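Local coordinates for TqaL (Neurospora crassa, PDB 7EEH), which is a 2OG-Fe dioxygenase-family protein of the cupin clan that binds an iron ion in its metal site, at residues His213-Glu218 with Glu250-Leu255. The protein carries 1 engineered substitution. Sequence-based numbering, arbitrary orientation.
Sequences HDMNEE and ENKHSL. With FE (Fe (III) ion), chain H.
Two nearly straight backbone hydrogen bonds, H213 N to K252 O at 2.8 Å and K252 N to H213 O at 3.0 Å, make an antiparallel hydrogen-bonded pair. The tight part lies beside this pair. With its CG beside the backbone N (chi1 -35°), the H213 imidazole runs along the neighbouring strand, CD2 against the CA of H253, and NE2 is hydrogen-bonded to S254 OG at the ring edge, 3.0 Å away. K252 leaves roughly at right angles to the H213 side chain, extended beyond CG, to reach the type I turn D214-E217. Its ammonium bonds to two carbonyls, E217 O nearly along the C=O axis at 2.7 Å and M215 O from above the carbonyl plane at 3.0 Å. Within the turn, D214 OD1 accepts from N216 N, an Asx turn, and also bonds N230. The looser, exposed side belongs to M215, a selenomethionine, whose bent chain lays SE 3.6 Å from E250 C. The H253 side chain starts away from segment 213-218, and its NE2 binds the iron at 2.1 Å, completing with H184 and D186 the family's facial triad. Strand 252-255 forms one edge of a three-stranded antiparallel sheet, with 209-213 in the middle and 231-236 beyond.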
loop_
_atom_site.group_PDB
_atom_site.type_symbol
_atom_site.label_atom_id
_atom_site.label_comp_id
_atom_site.label_asym_id
_atom_site.label_seq_id
_atom_site.Cartn_x
_atom_site.Cartn_y
_atom_site.Cartn_z
ATOM N N HIS B 213 29.704 13.178 -10.451
ATOM C CA HIS B 213 30.664 12.777 -11.461
ATOM C C HIS B 213 31.263 11.442 -11.053
ATOM O O HIS B 213 31.273 11.082 -9.872
ATOM C CB HIS B 213 31.775 13.828 -11.624
ATOM C CG HIS B 213 31.310 15.244 -11.458
ATOM N ND1 HIS B 213 30.839 16.001 -12.509
ATOM C CD2 HIS B 213 31.247 16.041 -10.365
ATOM C CE1 HIS B 213 30.511 17.204 -12.072
ATOM N NE2 HIS B 213 30.743 17.252 -10.772
ATOM N N ASP B 214 31.751 10.696 -12.040
ATOM C CA ASP B 214 32.515 9.501 -11.717
ATOM C C ASP B 214 33.901 9.908 -11.218
ATOM O O ASP B 214 34.277 11.082 -11.238
ATOM C CB ASP B 214 32.584 8.547 -12.923
ATOM C CG ASP B 214 33.333 9.134 -14.110
ATOM O OD1 ASP B 214 34.470 9.609 -13.938
ATOM O OD2 ASP B 214 32.794 9.091 -15.236
HETATM N N MSE B 215 34.639 8.936 -10.715
HETATM C CA MSE B 215 35.946 9.188 -10.074
HETATM C C MSE B 215 37.009 9.686 -11.052
HETATM O O MSE B 215 38.022 10.111 -10.601
HETATM C CB MSE B 215 36.390 7.970 -9.269
HETATM C CG MSE B 215 35.342 7.502 -8.309
HETATM SE SE MSE B 215 35.031 8.798 -6.934
HETATM C CE MSE B 215 36.678 8.834 -6.010
ATOM N N ASN B 216 36.735 9.682 -12.334
ATOM C CA ASN B 216 37.702 10.162 -13.311
ATOM C C ASN B 216 37.555 11.649 -13.609
ATOM O O ASN B 216 38.369 12.201 -14.355
ATOM C CB ASN B 216 37.593 9.352 -14.605
ATOM C CG ASN B 216 37.967 7.897 -14.408
ATOM O OD1 ASN B 216 38.788 7.566 -13.549
ATOM N ND2 ASN B 216 37.377 7.021 -15.207
ATOM N N GLU B 217 36.546 12.315 -13.055
ATOM C CA GLU B 217 36.495 13.765 -13.161
ATOM C C GLU B 217 37.615 14.383 -12.331
ATOM O O GLU B 217 38.021 13.845 -11.298
ATOM C CB GLU B 217 35.131 14.293 -12.704
ATOM C CG GLU B 217 34.897 15.788 -12.942
ATOM C CD GLU B 217 35.169 16.213 -14.376
ATOM O OE1 GLU B 217 36.336 16.531 -14.688
ATOM O OE2 GLU B 217 34.220 16.228 -15.194
ATOM N N GLU B 218 38.119 15.522 -12.804
ATOM C CA GLU B 218 39.243 16.226 -12.183
ATOM C C GLU B 218 38.813 16.896 -10.877
ATOM O O GLU B 218 38.024 17.845 -10.893
ATOM C CB GLU B 218 39.781 17.266 -13.163
ATOM C CG GLU B 218 41.203 17.759 -12.894
ATOM C CD GLU B 218 42.268 16.709 -13.195
ATOM O OE1 GLU B 218 41.975 15.742 -13.945
ATOM O OE2 GLU B 218 43.404 16.861 -12.685
ATOM N N GLU B 250 32.461 7.027 -3.703
ATOM C CA GLU B 250 32.354 6.467 -5.045
ATOM C C GLU B 250 31.825 7.459 -6.062
ATOM O O GLU B 250 31.698 7.105 -7.239
ATOM C CB GLU B 250 31.469 5.210 -5.028
ATOM C CG GLU B 250 31.986 4.162 -4.069
ATOM C CD GLU B 250 30.983 3.069 -3.811
ATOM O OE1 GLU B 250 30.100 2.874 -4.675
ATOM O OE2 GLU B 250 31.070 2.437 -2.735
ATOM N N ASN B 251 31.518 8.686 -5.638
ATOM C CA ASN B 251 31.079 9.788 -6.485
ATOM C C ASN B 251 31.889 11.017 -6.126
ATOM O O ASN B 251 32.377 11.139 -5.003
ATOM C CB ASN B 251 29.611 10.176 -6.281
ATOM C CG ASN B 251 28.662 9.043 -6.512
ATOM O OD1 ASN B 251 28.258 8.794 -7.644
ATOM N ND2 ASN B 251 28.271 8.358 -5.434
ATOM N N LYS B 252 32.141 11.861 -7.114
ATOM C CA LYS B 252 32.582 13.218 -6.853
ATOM C C LYS B 252 31.372 14.089 -7.116
ATOM O O LYS B 252 30.433 13.659 -7.797
ATOM C CB LYS B 252 33.774 13.641 -7.734
ATOM C CG LYS B 252 35.109 13.043 -7.353
ATOM C CD LYS B 252 36.236 13.330 -8.342
ATOM C CE LYS B 252 37.506 12.540 -7.979
ATOM N NZ LYS B 252 38.589 12.624 -9.014
ATOM N N HIS B 253 31.367 15.299 -6.557
ATOM C CA HIS B 253 30.225 16.162 -6.798
ATOM C C HIS B 253 30.666 17.619 -6.827
ATOM O O HIS B 253 31.785 17.964 -6.454
ATOM C CB HIS B 253 29.117 15.935 -5.759
ATOM C CG HIS B 253 29.547 16.166 -4.348
ATOM N ND1 HIS B 253 30.221 15.216 -3.604
ATOM C CD2 HIS B 253 29.388 17.240 -3.535
ATOM C CE1 HIS B 253 30.455 15.696 -2.396
ATOM N NE2 HIS B 253 29.966 16.923 -2.331
ATOM N N SER B 254 29.764 18.466 -7.307
ATOM C CA SER B 254 29.996 19.898 -7.392
ATOM C C SER B 254 28.643 20.592 -7.378
ATOM O O SER B 254 27.628 20.007 -7.765
ATOM C CB SER B 254 30.805 20.264 -8.644
ATOM O OG SER B 254 30.067 20.030 -9.829
ATOM N N LEU B 255 28.631 21.837 -6.907
ATOM C CA LEU B 255 27.405 22.606 -6.750
ATOM C C LEU B 255 27.552 23.934 -7.475
ATOM O O LEU B 255 28.596 24.586 -7.386
ATOM C CB LEU B 255 27.085 22.827 -5.253
ATOM C CG LEU B 255 25.844 23.634 -4.821
ATOM C CD1 LEU B 255 24.522 23.010 -5.298
ATOM C CD2 LEU B 255 25.816 23.849 -3.300
HETATM FE FE FE H . 30.402 18.476 -0.920
HETATM O O HOH W 1 31.260 20.060 0.475
#